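Local coordinates for protein alkane monooxygenase (Geobacillus thermodenitrificans, PDB 3B9O) that belongs to the luciferase-like monooxygenases of TIM-barrel type and holds flavin mononucleotide in a pocket of its barrel, at residues A43-F55 / Y403-L416. Residues are numbered along the deposited sequence; the frame is centred on the assembly and turned at random.
Sequences AQLLEKGKFDALF and YRVDYEEGTYREKL
The Schellman turn that ends helix 36-48 and leads into barrel strand 53-57 is clasped by Tyr-403, Arg-404 and Tyr-407 from the segment that follows helix 384-399. Lys-50, at positive phi, is the C-prime residue of this turn. Past the last helical turn the carbonyls no longer find an amide of a next turn, and three long side chains serve them in succession. Tyr-403 OH donates to Gly-49 O (2.5 Å), which lies at the ring edge in its plane. Arg-404 NH1 donates to Lys-50 O (2.8 Å), almost in line with the carbonyl bond (C=O...N 170°). Tyr-407 OH donates to Phe-51 O (2.7 Å), again at the ring edge. Arginine suits the middle place because its flat, multi-donor head also grips Asp-52: NH1 (2.6 Å) and NH2 (2.8 Å) both reach OD1, coming from the same face of the carboxylate, whose plane is turned 59° from the guanidinium. The Arg-404 chain, bent at chi3 (58°), lays its CG against Lys-50 CB (3.7 Å) and turns the guanidinium edge toward the turn. The other Asp-52 oxygen, OD2, bonds to His-6 and to a water that Tyr-412 OH also holds, so this buried acid, whose charge Arg-404 probably balances, is bonded through both oxygens. Tyr-412 in turn bonds to Tyr-225, and its phenol end meets the short Ala-53 side chain at CB. At the outer margin the bent Lys-50 chain runs past Tyr-407 CE1, and its NZ makes a weak salt bridge to Asp-406 OD1 (3.0 Å). Glu-47 CG packs on Tyr-407 CE1 (3.9 Å), while its carboxylate accepts hydrogen bonds from the backbone N of Lys-97, His-98 and Leu-99. The chain after helix 384-399 thus covers an alpha-to-beta turn at the N-terminal end of a parallel strand, a connection characteristic of the TIM barrel.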
ATOM      1  N   ALA A  43       7.806   7.685 -11.785  1.00 14.51           N
ATOM      2  CA  ALA A  43       6.501   8.332 -11.772  1.00 19.93           C
ATOM      3  C   ALA A  43       6.079   8.654 -13.209  1.00 17.51           C
ATOM      4  O   ALA A  43       4.943   8.377 -13.610  1.00 15.07           O
ATOM      5  CB  ALA A  43       6.541   9.629 -10.910  1.00 12.61           C
ATOM      6  N   GLN A  44       7.031   9.166 -13.994  1.00 15.99           N
ATOM      7  CA  GLN A  44       6.762   9.505 -15.382  1.00 23.02           C
ATOM      8  C   GLN A  44       6.416   8.261 -16.219  1.00 16.82           C
ATOM      9  O   GLN A  44       5.478   8.294 -17.028  1.00 12.41           O
ATOM     10  CB  GLN A  44       7.946  10.269 -16.006  1.00 15.13           C
ATOM     11  CG  GLN A  44       8.051  11.742 -15.537  1.00 10.61           C
ATOM     12  CD  GLN A  44       9.379  12.367 -15.971  1.00 23.94           C
ATOM     13  OE1 GLN A  44      10.485  11.845 -15.702  1.00 24.05           O
ATOM     14  NE2 GLN A  44       9.275  13.463 -16.674  1.00 22.89           N
ATOM     15  N   LEU A  45       7.211   7.206 -16.045  1.00 17.82           N
ATOM     16  CA  LEU A  45       6.933   5.887 -16.678  1.00 12.97           C
ATOM     17  C   LEU A  45       5.503   5.407 -16.322  1.00 17.61           C
ATOM     18  O   LEU A  45       4.719   5.013 -17.208  1.00 16.05           O
ATOM     19  CB  LEU A  45       7.991   4.841 -16.274  1.00 15.05           C
ATOM     20  CG  LEU A  45       7.626   3.396 -16.656  1.00 13.67           C
ATOM     21  CD1 LEU A  45       7.639   3.228 -18.176  1.00 18.72           C
ATOM     22  CD2 LEU A  45       8.610   2.436 -15.996  1.00 17.50           C
ATOM     23  N   LEU A  46       5.146   5.440 -15.034  1.00 13.06           N
ATOM     24  CA  LEU A  46       3.866   4.870 -14.589  1.00 16.78           C
ATOM     25  C   LEU A  46       2.691   5.662 -15.165  1.00 24.53           C
ATOM     26  O   LEU A  46       1.649   5.093 -15.491  1.00 14.96           O
ATOM     27  CB  LEU A  46       3.787   4.819 -13.040  1.00 11.50           C
ATOM     28  CG  LEU A  46       4.859   3.888 -12.440  1.00 12.91           C
ATOM     29  CD1 LEU A  46       4.726   3.842 -10.929  1.00 13.35           C
ATOM     30  CD2 LEU A  46       4.797   2.467 -13.027  1.00 10.25           C
ATOM     31  N   GLU A  47       2.849   6.983 -15.232  1.00 16.86           N
ATOM     32  CA  GLU A  47       1.810   7.830 -15.809  1.00 15.90           C
ATOM     33  C   GLU A  47       1.672   7.573 -17.306  1.00 10.08           C
ATOM     34  O   GLU A  47       0.560   7.501 -17.798  1.00 14.49           O
ATOM     35  CB  GLU A  47       2.077   9.306 -15.513  1.00 18.53           C
ATOM     36  CG  GLU A  47       1.011  10.214 -16.080  1.00 18.04           C
ATOM     37  CD  GLU A  47       0.817  11.460 -15.254  1.00 19.26           C
ATOM     38  OE1 GLU A  47       1.285  12.545 -15.667  1.00 18.59           O
ATOM     39  OE2 GLU A  47       0.224  11.346 -14.193  1.00 17.48           O
ATOM     40  N   LYS A  48       2.798   7.412 -18.020  1.00 13.30           N
ATOM     41  CA  LYS A  48       2.771   6.945 -19.405  1.00 19.55           C
ATOM     42  C   LYS A  48       1.957   5.620 -19.547  1.00 18.53           C
ATOM     43  O   LYS A  48       1.139   5.494 -20.468  1.00 18.12           O
ATOM     44  CB  LYS A  48       4.199   6.850 -20.006  1.00 16.15           C
ATOM     45  CG  LYS A  48       4.308   5.951 -21.232  1.00 29.73           C
ATOM     46  CD  LYS A  48       5.804   5.723 -21.678  1.00 79.63           C
ATOM     47  CE  LYS A  48       6.068   4.237 -22.085  1.00 73.05           C
ATOM     48  NZ  LYS A  48       7.345   4.045 -22.932  1.00 58.64           N
ATOM     49  N   GLY A  49       2.170   4.656 -18.650  1.00 14.49           N
ATOM     50  CA  GLY A  49       1.376   3.425 -18.635  1.00 16.82           C
ATOM     51  C   GLY A  49      -0.027   3.492 -18.051  1.00 20.17           C
ATOM     52  O   GLY A  49      -0.662   2.449 -17.859  1.00 16.79           O
ATOM     53  N   LYS A  50      -0.494   4.705 -17.722  1.00 19.25           N
ATOM     54  CA  LYS A  50      -1.838   4.981 -17.129  1.00 13.01           C
ATOM     55  C   LYS A  50      -2.119   4.301 -15.783  1.00 17.25           C
ATOM     56  O   LYS A  50      -3.285   4.097 -15.434  1.00 18.19           O
ATOM     57  CB  LYS A  50      -3.012   4.706 -18.121  1.00 18.56           C
ATOM     58  CG  LYS A  50      -2.719   5.145 -19.543  1.00 21.34           C
ATOM     59  CD  LYS A  50      -2.687   6.649 -19.674  1.00 23.28           C
ATOM     60  CE  LYS A  50      -2.255   7.026 -21.096  1.00 26.25           C
ATOM     61  NZ  LYS A  50      -2.224   8.499 -21.220  1.00 24.57           N
ATOM     62  N   PHE A  51      -1.073   3.962 -15.032  1.00 13.84           N
ATOM     63  CA  PHE A  51      -1.275   3.354 -13.721  1.00 14.73           C
ATOM     64  C   PHE A  51      -2.147   4.249 -12.821  1.00 14.27           C
ATOM     65  O   PHE A  51      -1.982   5.442 -12.848  1.00 16.51           O
ATOM     66  CB  PHE A  51       0.091   3.141 -13.032  1.00 11.84           C
ATOM     67  CG  PHE A  51       0.752   1.814 -13.360  1.00 19.96           C
ATOM     68  CD1 PHE A  51       1.075   1.476 -14.678  1.00 27.01           C
ATOM     69  CD2 PHE A  51       1.078   0.917 -12.348  1.00 16.79           C
ATOM     70  CE1 PHE A  51       1.697   0.256 -14.976  1.00 28.52           C
ATOM     71  CE2 PHE A  51       1.727  -0.281 -12.628  1.00 14.89           C
ATOM     72  CZ  PHE A  51       2.045  -0.605 -13.949  1.00 20.98           C
ATOM     73  N   ASP A  52      -3.037   3.677 -12.011  1.00 14.62           N
ATOM     74  CA  ASP A  52      -3.711   4.457 -10.958  1.00 15.77           C
ATOM     75  C   ASP A  52      -2.721   5.141 -10.002  1.00 22.94           C
ATOM     76  O   ASP A  52      -2.836   6.345  -9.712  1.00 17.37           O
ATOM     77  CB  ASP A  52      -4.577   3.582 -10.055  1.00 13.45           C
ATOM     78  CG  ASP A  52      -5.871   3.110 -10.711  1.00 20.34           C
ATOM     79  OD1 ASP A  52      -5.831   2.689 -11.879  1.00 30.49           O
ATOM     80  OD2 ASP A  52      -6.906   3.058 -10.020  1.00 21.72           O
ATOM     81  N   ALA A  53      -1.796   4.354  -9.468  1.00 16.46           N
ATOM     82  CA  ALA A  53      -0.960   4.866  -8.369  1.00 16.69           C
ATOM     83  C   ALA A  53       0.371   4.143  -8.236  1.00 21.20           C
ATOM     84  O   ALA A  53       0.568   3.015  -8.768  1.00 15.61           O
ATOM     85  CB  ALA A  53      -1.751   4.822  -7.030  1.00 10.49           C
ATOM     86  N   LEU A  54       1.273   4.810  -7.523  1.00 13.05           N
ATOM     87  CA  LEU A  54       2.480   4.212  -6.993  1.00 13.95           C
ATOM     88  C   LEU A  54       2.173   3.882  -5.547  1.00 12.79           C
ATOM     89  O   LEU A  54       1.825   4.793  -4.785  1.00 15.29           O
ATOM     90  CB  LEU A  54       3.592   5.258  -7.026  1.00  9.99           C
ATOM     91  CG  LEU A  54       5.071   4.856  -6.989  1.00 25.51           C
ATOM     92  CD1 LEU A  54       5.893   5.619  -6.044  1.00 24.76           C
ATOM     93  CD2 LEU A  54       5.468   3.375  -7.144  1.00 11.13           C
ATOM     94  N   PHE A  55       2.311   2.606  -5.166  1.00 12.59           N
ATOM     95  CA  PHE A  55       1.972   2.152  -3.806  1.00 15.17           C
ATOM     96  C   PHE A  55       3.287   1.850  -3.092  1.00 12.09           C
ATOM     97  O   PHE A  55       4.020   0.931  -3.478  1.00 15.27           O
ATOM     98  CB  PHE A  55       1.042   0.903  -3.866  1.00 15.72           C
ATOM     99  CG  PHE A  55       0.526   0.423  -2.517  1.00 15.91           C
ATOM    100  CD1 PHE A  55      -0.840   0.382  -2.265  1.00 30.73           C
ATOM    101  CD2 PHE A  55       1.387  -0.011  -1.516  1.00 38.11           C
ATOM    102  CE1 PHE A  55      -1.346  -0.085  -1.014  1.00 23.37           C
ATOM    103  CE2 PHE A  55       0.889  -0.456  -0.241  1.00 35.11           C
ATOM    104  CZ  PHE A  55      -0.472  -0.505  -0.011  1.00 17.31           C
ATOM    105  N   TYR A 403      -8.984  -1.846 -18.997  1.00 18.68           N
ATOM    106  CA  TYR A 403      -7.995  -0.941 -18.423  1.00 18.88           C
ATOM    107  C   TYR A 403      -8.079   0.373 -19.148  1.00 17.94           C
ATOM    108  O   TYR A 403      -8.240   0.390 -20.348  1.00 19.07           O
ATOM    109  CB  TYR A 403      -6.592  -1.495 -18.611  1.00 12.95           C
ATOM    110  CG  TYR A 403      -5.435  -0.732 -17.976  1.00 22.28           C
ATOM    111  CD1 TYR A 403      -5.265  -0.700 -16.574  1.00 22.72           C
ATOM    112  CD2 TYR A 403      -4.450  -0.111 -18.774  1.00 18.68           C
ATOM    113  CE1 TYR A 403      -4.173  -0.021 -15.985  1.00 34.85           C
ATOM    114  CE2 TYR A 403      -3.353   0.553 -18.200  1.00 27.45           C
ATOM    115  CZ  TYR A 403      -3.199   0.562 -16.802  1.00 25.19           C
ATOM    116  OH  TYR A 403      -2.110   1.197 -16.214  1.00 20.03           O
ATOM    117  N   ARG A 404      -7.907   1.458 -18.401  1.00 21.61           N
ATOM    118  CA  ARG A 404      -8.172   2.804 -18.927  1.00 27.09           C
ATOM    119  C   ARG A 404      -7.264   3.110 -20.098  1.00 16.10           C
ATOM    120  O   ARG A 404      -6.078   2.797 -20.070  1.00 18.11           O
ATOM    121  CB  ARG A 404      -8.008   3.859 -17.814  1.00 20.13           C
ATOM    122  CG  ARG A 404      -6.540   4.138 -17.355  1.00 34.38           C
ATOM    123  CD  ARG A 404      -6.479   5.393 -16.388  1.00 46.11           C
ATOM    124  NE  ARG A 404      -7.353   5.056 -15.268  1.00 45.52           N
ATOM    125  CZ  ARG A 404      -7.001   4.250 -14.266  1.00 69.52           C
ATOM    126  NH1 ARG A 404      -5.757   3.760 -14.205  1.00 37.36           N
ATOM    127  NH2 ARG A 404      -7.902   3.928 -13.337  1.00 40.15           N
ATOM    128  N   VAL A 405      -7.812   3.731 -21.124  1.00 19.76           N
ATOM    129  CA  VAL A 405      -6.941   4.213 -22.177  1.00 24.01           C
ATOM    130  C   VAL A 405      -6.379   5.585 -21.854  1.00 16.52           C
ATOM    131  O   VAL A 405      -5.312   5.957 -22.360  1.00 19.78           O
ATOM    132  CB  VAL A 405      -7.519   4.082 -23.621  1.00 32.61           C
ATOM    133  CG1 VAL A 405      -8.496   2.896 -23.730  1.00 23.56           C
ATOM    134  CG2 VAL A 405      -8.111   5.303 -24.081  1.00 21.32           C
ATOM    135  N   ASP A 406      -7.074   6.313 -20.983  1.00 13.48           N
ATOM    136  CA  ASP A 406      -6.509   7.538 -20.417  1.00 17.02           C
ATOM    137  C   ASP A 406      -7.276   7.894 -19.162  1.00 19.43           C
ATOM    138  O   ASP A 406      -8.330   7.347 -18.887  1.00 18.32           O
ATOM    139  CB  ASP A 406      -6.550   8.693 -21.423  1.00 23.25           C
ATOM    140  CG  ASP A 406      -5.403   9.714 -21.211  1.00 31.70           C
ATOM    141  OD1 ASP A 406      -4.708   9.693 -20.163  1.00 19.48           O
ATOM    142  OD2 ASP A 406      -5.213  10.547 -22.130  1.00 40.43           O
ATOM    143  N   TYR A 407      -6.707   8.783 -18.367  1.00 18.78           N
ATOM    144  CA  TYR A 407      -7.207   9.048 -17.011  1.00 21.77           C
ATOM    145  C   TYR A 407      -8.522   9.823 -16.972  1.00 25.75           C
ATOM    146  O   TYR A 407      -8.760  10.671 -17.844  1.00 21.28           O
ATOM    147  CB  TYR A 407      -6.159   9.908 -16.265  1.00 18.21           C
ATOM    148  CG  TYR A 407      -4.898   9.175 -15.878  1.00 17.61           C
ATOM    149  CD1 TYR A 407      -3.751   9.275 -16.659  1.00 14.87           C
ATOM    150  CD2 TYR A 407      -4.842   8.418 -14.712  1.00 16.56           C
ATOM    151  CE1 TYR A 407      -2.567   8.634 -16.281  1.00 15.14           C
ATOM    152  CE2 TYR A 407      -3.675   7.761 -14.328  1.00 13.73           C
ATOM    153  CZ  TYR A 407      -2.541   7.878 -15.126  1.00 12.04           C
ATOM    154  OH  TYR A 407      -1.362   7.266 -14.764  1.00 15.64           O
ATOM    155  N   GLU A 408      -9.339   9.559 -15.936  1.00 28.85           N
ATOM    156  CA  GLU A 408     -10.494  10.424 -15.611  1.00 25.45           C
ATOM    157  C   GLU A 408      -9.987  11.666 -14.879  1.00 33.85           C
ATOM    158  O   GLU A 408      -8.947  11.626 -14.197  1.00 25.97           O
ATOM    159  CB  GLU A 408     -11.473   9.697 -14.658  1.00 43.68           C
ATOM    160  CG  GLU A 408     -12.110   8.421 -15.160  1.00 52.65           C
ATOM    161  CD  GLU A 408     -13.263   8.673 -16.111  1.00 58.08           C
ATOM    162  OE1 GLU A 408     -14.057   9.611 -15.852  1.00 63.78           O
ATOM    163  OE2 GLU A 408     -13.373   7.935 -17.119  1.00 48.01           O
ATOM    164  N   GLU A 409     -10.719  12.775 -14.957  1.00 28.15           N
ATOM    165  CA  GLU A 409     -10.232  13.914 -14.197  1.00 38.26           C
ATOM    166  C   GLU A 409     -10.734  13.908 -12.769  1.00 45.36           C
ATOM    167  O   GLU A 409     -11.795  13.324 -12.439  1.00 31.89           O
ATOM    168  CB  GLU A 409     -10.456  15.280 -14.864  1.00 43.93           C
ATOM    169  CG  GLU A 409      -9.340  16.309 -14.458  1.00 76.34           C
ATOM    170  CD  GLU A 409      -8.140  16.366 -15.451  1.00 61.81           C
ATOM    171  OE1 GLU A 409      -8.114  15.591 -16.445  1.00 47.78           O
ATOM    172  OE2 GLU A 409      -7.222  17.194 -15.221  1.00 51.40           O
ATOM    173  N   GLY A 410      -9.912  14.488 -11.910  1.00 21.37           N
ATOM    174  CA  GLY A 410     -10.294  14.663 -10.538  1.00 23.14           C
ATOM    175  C   GLY A 410      -9.255  14.131  -9.563  1.00 27.51           C
ATOM    176  O   GLY A 410      -8.144  13.721  -9.925  1.00 17.34           O
ATOM    177  N   THR A 411      -9.649  14.161  -8.309  1.00 12.78           N
ATOM    178  CA  THR A 411      -8.852  13.578  -7.234  1.00 14.50           C
ATOM    179  C   THR A 411      -8.706  12.045  -7.397  1.00 18.68           C
ATOM    180  O   THR A 411      -9.417  11.389  -8.192  1.00 14.60           O
ATOM    181  CB  THR A 411      -9.540  13.868  -5.877  1.00 13.33           C
ATOM    182  OG1 THR A 411     -10.843  13.291  -5.905  1.00 14.84           O
ATOM    183  CG2 THR A 411      -9.672  15.363  -5.615  1.00 13.54           C
ATOM    184  N   TYR A 412      -7.783  11.464  -6.643  1.00 14.25           N
ATOM    185  CA  TYR A 412      -7.649  10.002  -6.643  1.00 12.36           C
ATOM    186  C   TYR A 412      -8.960   9.337  -6.172  1.00 14.39           C
ATOM    187  O   TYR A 412      -9.394   8.322  -6.753  1.00 14.12           O
ATOM    188  CB  TYR A 412      -6.446   9.596  -5.761  1.00 11.82           C
ATOM    189  CG  TYR A 412      -6.153   8.109  -5.724  1.00 10.57           C
ATOM    190  CD1 TYR A 412      -6.319   7.302  -6.864  1.00 14.31           C
ATOM    191  CD2 TYR A 412      -5.663   7.511  -4.556  1.00 16.68           C
ATOM    192  CE1 TYR A 412      -6.063   5.909  -6.817  1.00 12.20           C
ATOM    193  CE2 TYR A 412      -5.356   6.114  -4.511  1.00 17.54           C
ATOM    194  CZ  TYR A 412      -5.554   5.339  -5.645  1.00 19.35           C
ATOM    195  OH  TYR A 412      -5.281   3.987  -5.607  1.00 17.31           O
ATOM    196  N   ARG A 413      -9.610   9.881  -5.147  1.00 13.80           N
ATOM    197  CA  ARG A 413     -10.882   9.260  -4.720  1.00 18.49           C
ATOM    198  C   ARG A 413     -11.912   9.225  -5.873  1.00 15.91           C
ATOM    199  O   ARG A 413     -12.669   8.249  -6.036  1.00 15.80           O
ATOM    200  CB  ARG A 413     -11.468   9.902  -3.446  1.00 14.10           C
ATOM    201  CG  ARG A 413     -12.816   9.238  -2.980  1.00 16.32           C
ATOM    202  CD  ARG A 413     -12.886   8.966  -1.478  1.00 30.61           C
ATOM    203  NE  ARG A 413     -12.489  10.151  -0.857  1.00 28.63           N
ATOM    204  CZ  ARG A 413     -11.589  10.424   0.096  1.00 22.27           C
ATOM    205  NH1 ARG A 413     -10.924   9.597   0.909  1.00 18.09           N
ATOM    206  NH2 ARG A 413     -11.458  11.704   0.261  1.00 17.06           N
ATOM    207  N   GLU A 414     -11.918  10.271  -6.683  1.00 17.40           N
ATOM    208  CA  GLU A 414     -12.819  10.301  -7.858  1.00 13.67           C
ATOM    209  C   GLU A 414     -12.429   9.293  -8.951  1.00 15.94           C
ATOM    210  O   GLU A 414     -13.312   8.680  -9.567  1.00 16.32           O
ATOM    211  CB  GLU A 414     -12.897  11.707  -8.406  1.00 14.21           C
ATOM    212  CG  GLU A 414     -13.686  12.658  -7.513  1.00 13.08           C
ATOM    213  CD  GLU A 414     -13.499  14.096  -7.942  1.00 24.08           C
ATOM    214  OE1 GLU A 414     -12.410  14.659  -7.733  1.00 20.98           O
ATOM    215  OE2 GLU A 414     -14.458  14.653  -8.514  1.00 23.01           O
ATOM    216  N   LYS A 415     -11.125   9.087  -9.152  1.00 16.51           N
ATOM    217  CA  LYS A 415     -10.611   8.060 -10.070  1.00 25.28           C
ATOM    218  C   LYS A 415     -11.052   6.666  -9.621  1.00 25.10           C
ATOM    219  O   LYS A 415     -11.263   5.758 -10.458  1.00 20.31           O
ATOM    220  CB  LYS A 415      -9.080   8.157 -10.212  1.00 17.29           C
ATOM    221  CG  LYS A 415      -8.688   9.398 -11.000  1.00 25.00           C
ATOM    222  CD  LYS A 415      -7.311   9.942 -10.591  1.00 25.00           C
ATOM    223  CE  LYS A 415      -6.655  10.744 -11.770  1.00 22.86           C
ATOM    224  NZ  LYS A 415      -7.327  12.024 -11.962  1.00 21.06           N
ATOM    225  N   LEU A 416     -11.252   6.517  -8.315  1.00 14.17           N
ATOM    226  CA  LEU A 416     -11.656   5.228  -7.746  1.00 18.14           C
ATOM    227  C   LEU A 416     -13.193   5.063  -7.684  1.00 21.73           C
ATOM    228  O   LEU A 416     -13.704   4.001  -8.007  1.00 18.45           O
ATOM    229  CB  LEU A 416     -11.070   5.027  -6.329  1.00 17.90           C
ATOM    230  CG  LEU A 416      -9.573   4.722  -6.154  1.00 16.92           C
ATOM    231  CD1 LEU A 416      -9.146   4.908  -4.699  1.00 13.40           C
ATOM    232  CD2 LEU A 416      -9.298   3.280  -6.630  1.00 17.06           C
TER
HETATM  233  O   HOH W   1      -5.691   2.343  -7.423  1.00 18.16           O